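Local coordinates for copper induced nitroreductase D (Lactococcus lactis, PDB 2WQF), which binds flavin mononucleotide and probably acts as a nitroreductase in the defence of the cell against oxidative stress, at residues 12-24 against 88-100. Sequence-based numbering, arbitrary orientation.
With FMN (flavin mononucleotide), chain B.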
loop_
_atom_site.group_PDB
_atom_site.type_symbol
_atom_site.label_atom_id
_atom_site.label_comp_id
_atom_site.label_asym_id
_atom_site.label_seq_id
_atom_site.Cartn_x
_atom_site.Cartn_y
_atom_site.Cartn_z
ATOM N N THR A 12 13.110 -8.187 0.524
ATOM C CA THR A 12 14.047 -7.369 1.280
ATOM C C THR A 12 15.467 -7.877 1.038
ATOM O O THR A 12 15.810 -9.026 1.338
ATOM C CB THR A 12 13.704 -7.390 2.776
ATOM O OG1 THR A 12 12.494 -6.664 2.994
ATOM C CG2 THR A 12 14.810 -6.763 3.605
ATOM N N ILE A 13 16.278 -7.010 0.453
ATOM C CA ILE A 13 17.684 -7.281 0.212
ATOM C C ILE A 13 18.516 -6.265 0.955
ATOM O O ILE A 13 18.463 -5.076 0.658
ATOM C CB ILE A 13 18.018 -7.174 -1.302
ATOM C CG1 ILE A 13 17.117 -8.083 -2.147
ATOM C CG2 ILE A 13 19.502 -7.409 -1.570
ATOM C CD1 ILE A 13 17.280 -9.566 -1.890
ATOM N N TYR A 14 19.287 -6.743 1.914
ATOM C CA TYR A 14 20.136 -5.869 2.716
ATOM C C TYR A 14 21.521 -5.669 2.105
ATOM O O TYR A 14 22.138 -4.622 2.322
ATOM C CB TYR A 14 20.269 -6.403 4.151
ATOM C CG TYR A 14 18.972 -6.252 4.934
ATOM C CD1 TYR A 14 18.401 -4.984 5.130
ATOM C CD2 TYR A 14 18.292 -7.364 5.425
ATOM C CE1 TYR A 14 17.230 -4.833 5.837
ATOM C CE2 TYR A 14 17.107 -7.228 6.144
ATOM C CZ TYR A 14 16.573 -5.968 6.338
ATOM O OH TYR A 14 15.394 -5.835 7.066
ATOM N N ALA A 15 22.004 -6.663 1.351
ATOM C CA ALA A 15 23.336 -6.616 0.765
ATOM C C ALA A 15 23.224 -6.013 -0.618
ATOM O O ALA A 15 22.908 -6.711 -1.599
ATOM C CB ALA A 15 23.959 -8.020 0.702
ATOM N N LEU A 16 23.492 -4.716 -0.680
ATOM C CA LEU A 16 23.269 -3.924 -1.888
ATOM C C LEU A 16 24.554 -3.250 -2.342
ATOM O O LEU A 16 25.382 -2.819 -1.520
ATOM C CB LEU A 16 22.167 -2.874 -1.654
ATOM C CG LEU A 16 20.761 -3.412 -1.405
ATOM C CD1 LEU A 16 19.848 -2.262 -1.004
ATOM C CD2 LEU A 16 20.189 -4.164 -2.619
ATOM N N GLY A 17 24.710 -3.134 -3.656
ATOM C CA GLY A 17 25.862 -2.458 -4.222
ATOM C C GLY A 17 25.467 -1.455 -5.288
ATOM O O GLY A 17 24.281 -1.072 -5.411
ATOM N N ARG A 18 26.457 -1.050 -6.086
ATOM C CA ARG A 18 26.270 0.033 -7.039
ATOM C C ARG A 18 26.438 -0.403 -8.493
ATOM O O ARG A 18 26.634 0.429 -9.383
ATOM C CB ARG A 18 27.235 1.162 -6.697
ATOM C CG ARG A 18 26.981 1.657 -5.301
ATOM C CD ARG A 18 27.744 2.912 -4.960
ATOM N NE ARG A 18 27.384 3.405 -3.642
ATOM C CZ ARG A 18 27.969 4.432 -3.041
ATOM N NH1 ARG A 18 28.965 5.068 -3.640
ATOM N NH2 ARG A 18 27.564 4.812 -1.842
ATOM N N ASN A 19 26.290 -1.701 -8.734
ATOM C CA ASN A 19 26.410 -2.272 -10.073
ATOM C C ASN A 19 25.101 -2.102 -10.836
ATOM O O ASN A 19 24.389 -3.066 -11.123
ATOM C CB ASN A 19 26.834 -3.747 -9.960
ATOM C CG ASN A 19 27.022 -4.421 -11.292
ATOM O OD1 ASN A 19 27.360 -3.788 -12.314
ATOM N ND2 ASN A 19 26.837 -5.737 -11.284
ATOM N N VAL A 20 24.797 -0.843 -11.134
ATOM C CA VAL A 20 23.529 -0.447 -11.753
ATOM C C VAL A 20 23.832 0.081 -13.140
ATOM O O VAL A 20 24.594 1.035 -13.307
ATOM C CB VAL A 20 22.792 0.625 -10.899
ATOM C CG1 VAL A 20 21.547 1.172 -11.632
ATOM C CG2 VAL A 20 22.427 0.059 -9.539
ATOM N N GLN A 21 23.264 -0.576 -14.142
ATOM C CA GLN A 21 23.643 -0.350 -15.533
ATOM C C GLN A 21 23.040 0.886 -16.175
ATOM O O GLN A 21 23.704 1.565 -16.969
ATOM C CB GLN A 21 23.316 -1.586 -16.373
ATOM C CG GLN A 21 24.118 -2.803 -15.935
ATOM C CD GLN A 21 23.835 -4.008 -16.796
ATOM O OE1 GLN A 21 23.895 -3.935 -18.008
ATOM N NE2 GLN A 21 23.554 -5.135 -16.161
ATOM N N ASP A 22 21.792 1.194 -15.836
ATOM C CA ASP A 22 21.055 2.224 -16.547
ATOM C C ASP A 22 20.238 3.034 -15.542
ATOM O O ASP A 22 19.061 2.756 -15.275
ATOM C CB ASP A 22 20.188 1.567 -17.625
ATOM C CG ASP A 22 19.509 2.571 -18.556
ATOM O OD1 ASP A 22 19.484 3.771 -18.236
ATOM O OD2 ASP A 22 18.978 2.140 -19.598
ATOM N N GLU A 23 20.874 4.033 -14.961
ATOM C CA GLU A 23 20.236 4.855 -13.938
ATOM C C GLU A 23 18.996 5.606 -14.473
ATOM O O GLU A 23 18.002 5.781 -13.764
ATOM C CB GLU A 23 21.234 5.817 -13.258
ATOM C CG GLU A 23 22.656 5.893 -13.826
ATOM C CD GLU A 23 23.676 6.599 -12.895
ATOM O OE1 GLU A 23 24.828 6.116 -12.808
ATOM O OE2 GLU A 23 23.345 7.628 -12.257
ATOM N N GLU A 24 19.046 6.060 -15.717
ATOM C CA GLU A 24 17.900 6.759 -16.298
ATOM C C GLU A 24 16.678 5.846 -16.340
ATOM O O GLU A 24 15.580 6.272 -16.015
ATOM C CB GLU A 24 18.202 7.242 -17.719
ATOM C CG GLU A 24 17.821 6.222 -18.857
ATOM C CD GLU A 24 16.805 6.766 -19.892
ATOM O OE1 GLU A 24 16.487 7.971 -19.850
ATOM O OE2 GLU A 24 16.309 5.992 -20.754
ATOM N N LYS A 88 25.406 -1.327 10.168
ATOM C CA LYS A 88 24.271 -1.429 9.272
ATOM C C LYS A 88 24.202 -0.175 8.434
ATOM O O LYS A 88 23.807 -0.222 7.270
ATOM C CB LYS A 88 22.974 -1.579 10.062
ATOM C CG LYS A 88 22.928 -2.818 10.945
ATOM C CD LYS A 88 21.519 -3.078 11.489
ATOM C CE LYS A 88 20.949 -1.851 12.201
ATOM N NZ LYS A 88 19.528 -2.033 12.657
ATOM N N LEU A 89 24.585 0.951 9.031
ATOM C CA LEU A 89 24.530 2.209 8.315
ATOM C C LEU A 89 25.444 2.144 7.100
ATOM O O LEU A 89 25.105 2.680 6.063
ATOM C CB LEU A 89 24.910 3.388 9.202
ATOM C CG LEU A 89 23.919 3.706 10.321
ATOM C CD1 LEU A 89 24.406 4.920 11.090
ATOM C CD2 LEU A 89 22.520 3.941 9.790
ATOM N N ASP A 90 26.603 1.493 7.224
ATOM C CA ASP A 90 27.495 1.349 6.081
ATOM C C ASP A 90 26.857 0.518 4.968
ATOM O O ASP A 90 27.106 0.765 3.795
ATOM C CB ASP A 90 28.823 0.719 6.486
ATOM C CG ASP A 90 29.598 1.580 7.474
ATOM O OD1 ASP A 90 29.860 2.766 7.164
ATOM O OD2 ASP A 90 29.939 1.070 8.561
ATOM N N GLY A 91 26.073 -0.485 5.352
ATOM C CA GLY A 91 25.390 -1.297 4.380
ATOM C C GLY A 91 24.334 -0.502 3.624
ATOM O O GLY A 91 24.072 -0.745 2.445
ATOM N N PHE A 92 23.708 0.462 4.292
ATOM C CA PHE A 92 22.733 1.301 3.607
ATOM C C PHE A 92 23.465 2.264 2.681
ATOM O O PHE A 92 23.075 2.436 1.535
ATOM C CB PHE A 92 21.849 2.059 4.602
ATOM C CG PHE A 92 21.025 1.172 5.458
ATOM C CD1 PHE A 92 20.348 0.101 4.914
ATOM C CD2 PHE A 92 20.894 1.425 6.813
ATOM C CE1 PHE A 92 19.568 -0.715 5.707
ATOM C CE2 PHE A 92 20.122 0.617 7.616
ATOM C CZ PHE A 92 19.467 -0.461 7.062
ATOM N N LYS A 93 24.549 2.870 3.165
ATOM C CA LYS A 93 25.367 3.776 2.342
ATOM C C LYS A 93 25.910 3.099 1.085
ATOM O O LYS A 93 25.931 3.708 0.016
ATOM C CB LYS A 93 26.536 4.358 3.154
ATOM C CG LYS A 93 27.358 5.358 2.359
ATOM C CD LYS A 93 28.515 5.955 3.162
ATOM C CE LYS A 93 29.713 6.159 2.262
ATOM N NZ LYS A 93 30.919 6.606 2.992
ATOM N N ALA A 94 26.364 1.849 1.227
ATOM C CA ALA A 94 26.957 1.105 0.130
ATOM C C ALA A 94 26.016 0.884 -1.059
ATOM O O ALA A 94 26.473 0.562 -2.161
ATOM C CB ALA A 94 27.477 -0.231 0.645
ATOM N N ALA A 95 24.711 1.053 -0.843
ATOM C CA ALA A 95 23.719 0.907 -1.903
ATOM C C ALA A 95 23.882 2.004 -2.962
ATOM O O ALA A 95 24.570 2.996 -2.748
ATOM C CB ALA A 95 22.315 0.951 -1.303
ATOM N N PHE A 96 23.215 1.836 -4.091
ATOM C CA PHE A 96 23.269 2.832 -5.175
ATOM C C PHE A 96 22.519 4.114 -4.825
ATOM O O PHE A 96 22.924 5.208 -5.194
ATOM C CB PHE A 96 22.676 2.239 -6.458
ATOM C CG PHE A 96 22.798 3.134 -7.650
ATOM C CD1 PHE A 96 23.986 3.227 -8.344
ATOM C CD2 PHE A 96 21.702 3.837 -8.117
ATOM C CE1 PHE A 96 24.114 4.031 -9.454
ATOM C CE2 PHE A 96 21.823 4.647 -9.219
ATOM C CZ PHE A 96 23.027 4.736 -9.890
ATOM N N GLY A 97 21.398 3.979 -4.125
ATOM C CA GLY A 97 20.593 5.145 -3.819
ATOM C C GLY A 97 19.564 4.899 -2.744
ATOM O O GLY A 97 19.407 3.771 -2.249
ATOM N N THR A 98 18.833 5.964 -2.423
ATOM C CA THR A 98 17.757 5.933 -1.427
ATOM C C THR A 98 16.593 6.747 -1.990
ATOM O O THR A 98 16.763 7.880 -2.445
ATOM C CB THR A 98 18.174 6.478 -0.037
ATOM O OG1 THR A 98 19.313 5.754 0.435
ATOM C CG2 THR A 98 17.081 6.301 0.970
ATOM N N ILE A 99 15.401 6.165 -1.956
ATOM C CA ILE A 99 14.186 6.862 -2.341
ATOM C C ILE A 99 13.417 7.210 -1.074
ATOM O O ILE A 99 12.958 6.318 -0.359
ATOM C CB ILE A 99 13.319 6.008 -3.261
ATOM C CG1 ILE A 99 14.113 5.537 -4.488
ATOM C CG2 ILE A 99 12.022 6.751 -3.656
ATOM C CD1 ILE A 99 13.538 4.277 -5.144
ATOM N N LEU A 100 13.311 8.502 -0.780
ATOM C CA LEU A 100 12.572 8.975 0.392
ATOM C C LEU A 100 11.154 9.315 -0.019
ATOM O O LEU A 100 10.921 10.103 -0.928
ATOM C CB LEU A 100 13.258 10.175 1.037
ATOM C CG LEU A 100 14.663 9.864 1.608
ATOM C CD1 LEU A 100 15.737 10.000 0.556
ATOM C CD2 LEU A 100 14.973 10.787 2.784
HETATM N N1 FMN B . 12.428 -3.643 7.073
HETATM C C2 FMN B . 13.564 -2.976 7.723
HETATM O O2 FMN B . 14.674 -3.452 7.641
HETATM N N3 FMN B . 13.308 -1.808 8.514
HETATM C C4 FMN B . 12.048 -1.259 8.658
HETATM O O4 FMN B . 11.918 -0.225 9.253
HETATM C C4A FMN B . 10.912 -1.938 8.027
HETATM N N5 FMN B . 9.692 -1.531 8.139
HETATM C C5A FMN B . 8.671 -2.043 7.169
HETATM C C6 FMN B . 7.368 -1.312 7.049
HETATM C C7 FMN B . 6.448 -1.672 6.162
HETATM C C7M FMN B . 5.138 -0.916 6.110
HETATM C C8 FMN B . 6.748 -2.833 5.240
HETATM C C8M FMN B . 5.742 -3.218 4.169
HETATM C C9 FMN B . 7.893 -3.517 5.349
HETATM C C9A FMN B . 8.930 -3.105 6.363
HETATM N N10 FMN B . 10.163 -3.806 6.536
HETATM C C10 FMN B . 11.200 -3.162 7.215
HETATM C "C1'" FMN B . 10.473 -4.996 5.757
HETATM C "C2'" FMN B . 9.649 -6.188 6.237
HETATM O "O2'" FMN B . 10.172 -6.648 7.455
HETATM C "C3'" FMN B . 9.687 -7.251 5.136
HETATM O "O3'" FMN B . 8.974 -6.689 4.051
HETATM C "C4'" FMN B . 8.982 -8.540 5.594
HETATM O "O4'" FMN B . 9.745 -9.181 6.605
HETATM C "C5'" FMN B . 8.752 -9.513 4.439
HETATM O "O5'" FMN B . 10.005 -9.820 3.844
HETATM P P FMN B . 10.260 -9.487 2.267
HETATM O O1P FMN B . 9.186 -10.096 1.459
HETATM O O2P FMN B . 10.278 -7.920 2.102
HETATM O O3P FMN B . 11.688 -10.108 1.944
HETATM O O HOH W 1 21.384 -1.997 2.376
HETATM O O HOH W 2 24.976 -2.991 1.206
#
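Arg18 and Phe96 carry a partly buried, mixed polar and aromatic contact in which the run from strand 16-17 to helix 23-35 lies along the turn joining helix 88-93 to strand 97-104. The guanidinium of Arg18 grips the backbone carbonyls of residues 93-95. Its NH2 donates to Lys93 O at 2.7 Å, with the acceptor in the guanidinium plane, while NE reaches Ala95 O at 3.0 Å from above the carbonyl plane and Ala94 O only weakly. The arginine side chain is extended from CG to NE, which carries the group across to that turn, and a salt bridge from NH2 to Asp57 fixes its far end to helix 53-73. Beyond it, Val20 sits over one face of the Phe96 ring, a CH-pi contact with CB 3.9 Å from the centroid. Glu23 meets the same ring at its edge, CD lying 3.6 Å from CZ and the carboxylate almost perpendicular to the ring. Phe96 and Gly97 form a classic beta bulge opposite Phe179 in the central antiparallel sheet of this nitroreductase-family fold, where Gly17 pairs with Ser181 on the same strand, 171-182. Leu16 CB packs on Ala95 CB at 3.8 Å, just ahead of strand 97-104. Toward the flavin, one water donates to both Tyr14 O and Gly91 O, and Tyr14 OH donates to FMN O2 at 2.6 Å, the acceptor lying in the ring plane. Thr12 N and OG1 hold the FMN phosphate.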